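Local coordinates for folylpolyglutamate synthase protein FOLC (Mycobacterium tuberculosis, PDB 2VOS), which probably adds glutamate to dihydropteroate and, repeatedly, to the gamma-glutamyl tail of tetrahydrofolate, spending ATP in each step, at residues 63-68 with 310-315; 85-88 with 92-95. All coordinates share one frame; numbering follows the deposited sequence.

Contact 1: residues 63-68 with 310-315; sequences SYPSIH and EAFFGA
Ile67, near the start of strand 66-70, and Phe312, in the last turn of helix 296-312, bring the two backbones nearest, with CA atoms 7.5 Å apart, a spacing that only side chains bridge. Phe312 carries the helix side of the contact alone. Its CG is anti to the backbone N (chi1 -179°), which sends the ring out from the helix end toward the strand. There Ile67 and Pro65, alternate residues whose CB atoms both point toward the helix, receive it at two places, Ile67 near the CB end and Pro65 at the far edge. Ile67 CG1 lies 3.7 Å from Phe312 CD1, coming in obliquely, and Ile67 CD1 sits 3.9 Å from Phe312 CG. The side chain of Pro65 crosses the phenylalanine at about a right angle; its CG is 3.7 Å from Phe312 CZ and its CB, in the plane of the ring, 3.8 Å from Phe312 CE1. This is helix-on-sheet packing in the ATP-binding domain, of the Mur ligase middle-domain family, where a parallel core of P-loop type is covered by helices. Strand 66-70 runs between strands 170-174 and 191-194, and Val170 and Val191 of those neighbours also touch Phe312. A branched isoleucine suits the buried strand position, whereas the compact ring of Pro65, just before the strand, offers a rigid apolar surface to the far edge of the phenylalanine ring. A Schellman motif closes the helix at Gly314, the first residue to leave helical geometry. Its positive phi (72°) is easily reached without a side chain, while Ala315 N bonds to Glu310 O at 2.8 Å and Gly314 N to Ala311 O. Phe312 CD2 lies over the centre of the Phe313 ring, 3.6 Å above its plane.

Contact 2: residues 85-88 with 92-95; sequences LVTA and RTGR
Val86 and Thr93 press together in the second half of a beta-alpha-beta crossover, where helix 75-88, which follows the P-loop, turns back into the sheet through a short connection to strand 93-96, parallel to strand 66-70. The tight side is apolar: Val86 CG1, held anti to the backbone N (chi1 169°), comes within 3.4 Å of Thr93 CG2, closer than usual for two carbons, and Val86 CB lies 3.7 Å from the same methyl. Threonine fits here because its branches divide the work, CG2 packing on the valine while OG1 hydrogen-bonds to Asp83 OD1, on the helix one turn before Val86. Val86 also rests against Val309 of helix 296-312, in keeping with a buried valine between helices and sheet. Thr87 forms the looser, wetter side. It is partly exposed, and its OG1 remains 3.5 Å from Thr93 OG1, with the two side chains crossing at about a right angle. The hydroxyl of Thr87 has a hydrogen bond to the backbone O of Asp83, a common use of threonine within a helix. A water completes the link between the segments: it donates to Thr87 OG1 at 2.7 Å and accepts from the backbone N of Thr93 at 3.0 Å.

In the fold
The centres of the two contacts lie 11 Å apart, and their nearest atoms, about 4 Å apart, do not touch. Both reach the same mixed sheet, contact 1 through strand 66-70 and contact 2 through strand 93-96, with strand 170-174 between these two. Along the chain, strand 66-70 leads into helix 75-88 and then strand 93-96, so both segments of contact 2 come between those of contact 1, whose helix 296-312 begins 200 residues later. That helix also packs on helix 75-88 and so spans both contacts. The side chain of Ile67 is about 11 Å from that of ADP-binding Lys75, whereas contact 2 sits at the other end of helix 75-88, away from the site.

Contact 1: residues 63-68 with 310-315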
loop_
_atom_site.group_PDB
_atom_site.type_symbol
_atom_site.label_atom_id
_atom_site.label_comp_id
_atom_site.label_asym_id
_atom_site.label_seq_id
_atom_site.Cartn_x
_atom_site.Cartn_y
_atom_site.Cartn_z
ATOM N N SER A 63 10.132 -21.274 -5.920
ATOM C CA SER A 63 9.858 -21.947 -7.215
ATOM C C SER A 63 9.380 -20.942 -8.298
ATOM O O SER A 63 9.100 -21.369 -9.421
ATOM C CB SER A 63 8.803 -23.060 -7.063
ATOM O OG SER A 63 7.529 -22.529 -6.594
ATOM N N TYR A 64 9.453 -19.646 -8.023
ATOM C CA TYR A 64 9.204 -18.627 -9.032
ATOM C C TYR A 64 10.053 -17.483 -8.565
ATOM O O TYR A 64 10.403 -17.389 -7.390
ATOM C CB TYR A 64 7.704 -18.202 -9.052
ATOM C CG TYR A 64 7.098 -18.219 -7.638
ATOM C CD1 TYR A 64 7.306 -17.177 -6.735
ATOM C CD2 TYR A 64 6.356 -19.295 -7.230
ATOM C CE1 TYR A 64 6.797 -17.226 -5.430
ATOM C CE2 TYR A 64 5.811 -19.363 -5.934
ATOM C CZ TYR A 64 6.054 -18.359 -5.057
ATOM O OH TYR A 64 5.475 -18.479 -3.838
ATOM N N PRO A 65 10.408 -16.594 -9.475
ATOM C CA PRO A 65 11.146 -15.375 -9.111
ATOM C C PRO A 65 10.160 -14.323 -8.628
ATOM O O PRO A 65 8.967 -14.412 -9.010
ATOM C CB PRO A 65 11.737 -14.920 -10.457
ATOM C CG PRO A 65 10.685 -15.335 -11.435
ATOM C CD PRO A 65 10.214 -16.734 -10.929
ATOM N N SER A 66 10.611 -13.387 -7.792
ATOM C CA SER A 66 9.741 -12.354 -7.216
ATOM C C SER A 66 10.329 -10.979 -7.428
ATOM O O SER A 66 11.551 -10.804 -7.544
ATOM C CB SER A 66 9.627 -12.496 -5.666
ATOM O OG SER A 66 8.919 -13.683 -5.246
ATOM N N ILE A 67 9.460 -9.985 -7.397
ATOM C CA ILE A 67 9.879 -8.613 -7.282
ATOM C C ILE A 67 9.323 -8.151 -5.930
ATOM O O ILE A 67 8.111 -8.303 -5.657
ATOM C CB ILE A 67 9.220 -7.768 -8.431
ATOM C CG1 ILE A 67 9.686 -8.291 -9.806
ATOM C CG2 ILE A 67 9.471 -6.254 -8.259
ATOM C CD1 ILE A 67 8.746 -7.812 -10.954
ATOM N N HIS A 68 10.208 -7.623 -5.097
ATOM C CA HIS A 68 10.023 -7.525 -3.667
ATOM C C HIS A 68 10.036 -6.052 -3.320
ATOM O O HIS A 68 10.955 -5.318 -3.673
ATOM C CB HIS A 68 11.140 -8.301 -2.946
ATOM C CG HIS A 68 10.828 -8.635 -1.514
ATOM N ND1 HIS A 68 11.740 -9.235 -0.671
ATOM C CD2 HIS A 68 9.691 -8.481 -0.791
ATOM C CE1 HIS A 68 11.180 -9.428 0.513
ATOM N NE2 HIS A 68 9.932 -8.988 0.463
ATOM N N GLU A 310 11.349 -3.394 -15.945
ATOM C CA GLU A 310 12.455 -3.361 -16.915
ATOM C C GLU A 310 13.610 -4.166 -16.358
ATOM O O GLU A 310 14.195 -5.007 -17.078
ATOM C CB GLU A 310 12.909 -1.930 -17.172
ATOM C CG GLU A 310 11.955 -1.178 -18.083
ATOM C CD GLU A 310 12.470 0.205 -18.342
ATOM O OE1 GLU A 310 12.673 0.942 -17.353
ATOM O OE2 GLU A 310 12.798 0.528 -19.512
ATOM N N ALA A 311 13.955 -3.913 -15.101
ATOM C CA ALA A 311 15.081 -4.611 -14.445
ATOM C C ALA A 311 14.826 -6.114 -14.419
ATOM O O ALA A 311 15.701 -6.901 -14.793
ATOM C CB ALA A 311 15.264 -4.134 -13.026
ATOM N N PHE A 312 13.618 -6.505 -14.022
ATOM C CA PHE A 312 13.227 -7.901 -13.969
ATOM C C PHE A 312 13.429 -8.612 -15.305
ATOM O O PHE A 312 13.916 -9.730 -15.341
ATOM C CB PHE A 312 11.761 -8.045 -13.542
ATOM C CG PHE A 312 11.329 -9.454 -13.441
ATOM C CD1 PHE A 312 11.638 -10.219 -12.316
ATOM C CD2 PHE A 312 10.660 -10.045 -14.481
ATOM C CE1 PHE A 312 11.250 -11.567 -12.253
ATOM C CE2 PHE A 312 10.256 -11.382 -14.420
ATOM C CZ PHE A 312 10.558 -12.150 -13.313
ATOM N N PHE A 313 13.039 -7.965 -16.405
ATOM C CA PHE A 313 13.188 -8.575 -17.715
ATOM C C PHE A 313 14.493 -8.212 -18.408
ATOM O O PHE A 313 14.654 -8.542 -19.556
ATOM C CB PHE A 313 12.038 -8.202 -18.639
ATOM C CG PHE A 313 10.751 -8.881 -18.278
ATOM C CD1 PHE A 313 9.700 -8.148 -17.754
ATOM C CD2 PHE A 313 10.607 -10.256 -18.412
ATOM C CE1 PHE A 313 8.497 -8.772 -17.414
ATOM C CE2 PHE A 313 9.390 -10.883 -18.055
ATOM C CZ PHE A 313 8.365 -10.135 -17.553
ATOM N N GLY A 314 15.386 -7.491 -17.752
ATOM C CA GLY A 314 16.646 -7.109 -18.397
ATOM C C GLY A 314 16.574 -6.057 -19.493
ATOM O O GLY A 314 17.444 -6.051 -20.376
ATOM N N ALA A 315 15.577 -5.157 -19.487
ATOM C CA ALA A 315 15.568 -4.062 -20.466
ATOM C C ALA A 315 16.728 -3.104 -20.241
ATOM O O ALA A 315 17.020 -2.867 -19.059
ATOM C CB ALA A 315 14.285 -3.312 -20.442
#

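Contact 2: residues 85-88 with 92-95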
loop_
_atom_site.group_PDB
_atom_site.type_symbol
_atom_site.label_atom_id
_atom_site.label_comp_id
_atom_site.label_asym_id
_atom_site.label_seq_id
_atom_site.Cartn_x
_atom_site.Cartn_y
_atom_site.Cartn_z
ATOM N N LEU A 85 1.840 -4.165 -15.313
ATOM C CA LEU A 85 2.856 -4.178 -16.381
ATOM C C LEU A 85 3.265 -5.628 -16.748
ATOM O O LEU A 85 3.321 -5.989 -17.927
ATOM C CB LEU A 85 4.094 -3.385 -15.935
ATOM C CG LEU A 85 3.920 -1.864 -15.821
ATOM C CD1 LEU A 85 5.156 -1.290 -15.085
ATOM C CD2 LEU A 85 3.823 -1.179 -17.223
ATOM N N VAL A 86 3.522 -6.487 -15.757
ATOM C CA VAL A 86 3.932 -7.853 -16.051
ATOM C C VAL A 86 2.782 -8.617 -16.750
ATOM O O VAL A 86 2.994 -9.443 -17.721
ATOM C CB VAL A 86 4.395 -8.572 -14.765
ATOM C CG1 VAL A 86 4.571 -10.094 -15.010
ATOM C CG2 VAL A 86 5.640 -7.887 -14.223
ATOM N N THR A 87 1.561 -8.334 -16.334
ATOM C CA THR A 87 0.380 -8.948 -16.949
ATOM C C THR A 87 0.181 -8.471 -18.423
ATOM O O THR A 87 -0.217 -9.249 -19.293
ATOM C CB THR A 87 -0.904 -8.595 -16.083
ATOM O OG1 THR A 87 -0.770 -9.221 -14.768
ATOM C CG2 THR A 87 -2.168 -9.102 -16.776
ATOM N N ALA A 88 0.393 -7.188 -18.665
ATOM C CA ALA A 88 0.361 -6.580 -20.029
ATOM C C ALA A 88 1.459 -7.205 -20.928
ATOM O O ALA A 88 1.332 -7.211 -22.177
ATOM C CB ALA A 88 0.603 -5.049 -19.947
ATOM N N ARG A 92 2.033 -14.649 -16.124
ATOM C CA ARG A 92 1.012 -14.866 -15.162
ATOM C C ARG A 92 1.569 -14.425 -13.842
ATOM O O ARG A 92 2.692 -14.837 -13.466
ATOM C CB ARG A 92 0.676 -16.354 -15.137
ATOM C CG ARG A 92 -0.468 -16.623 -14.281
ATOM C CD ARG A 92 -0.990 -18.050 -14.456
ATOM N NE ARG A 92 -2.307 -17.969 -13.921
ATOM C CZ ARG A 92 -2.917 -18.975 -13.345
ATOM N NH1 ARG A 92 -4.138 -18.799 -12.903
ATOM N NH2 ARG A 92 -2.301 -20.150 -13.274
ATOM N N THR A 93 0.847 -13.535 -13.150
ATOM C CA THR A 93 1.410 -13.013 -11.893
ATOM C C THR A 93 0.720 -13.567 -10.628
ATOM O O THR A 93 -0.445 -13.997 -10.649
ATOM C CB THR A 93 1.223 -11.475 -11.773
ATOM O OG1 THR A 93 -0.168 -11.188 -11.988
ATOM C CG2 THR A 93 2.102 -10.742 -12.804
ATOM N N GLY A 94 1.448 -13.538 -9.532
ATOM C CA GLY A 94 0.794 -13.627 -8.210
ATOM C C GLY A 94 1.241 -12.365 -7.503
ATOM O O GLY A 94 2.367 -11.896 -7.707
ATOM N N ARG A 95 0.376 -11.803 -6.663
ATOM C CA ARG A 95 0.727 -10.595 -5.981
ATOM C C ARG A 95 0.207 -10.672 -4.527
ATOM O O ARG A 95 -0.956 -11.062 -4.268
ATOM C CB ARG A 95 0.099 -9.360 -6.686
ATOM C CG ARG A 95 0.216 -8.117 -5.795
ATOM C CD ARG A 95 -0.185 -6.822 -6.534
ATOM N NE ARG A 95 -1.349 -6.960 -7.459
ATOM C CZ ARG A 95 -2.629 -6.905 -7.067
ATOM N NH1 ARG A 95 -2.954 -6.799 -5.753
ATOM N NH2 ARG A 95 -3.590 -6.953 -7.982
HETATM O O HOH W 1 -0.882 -11.883 -15.028
#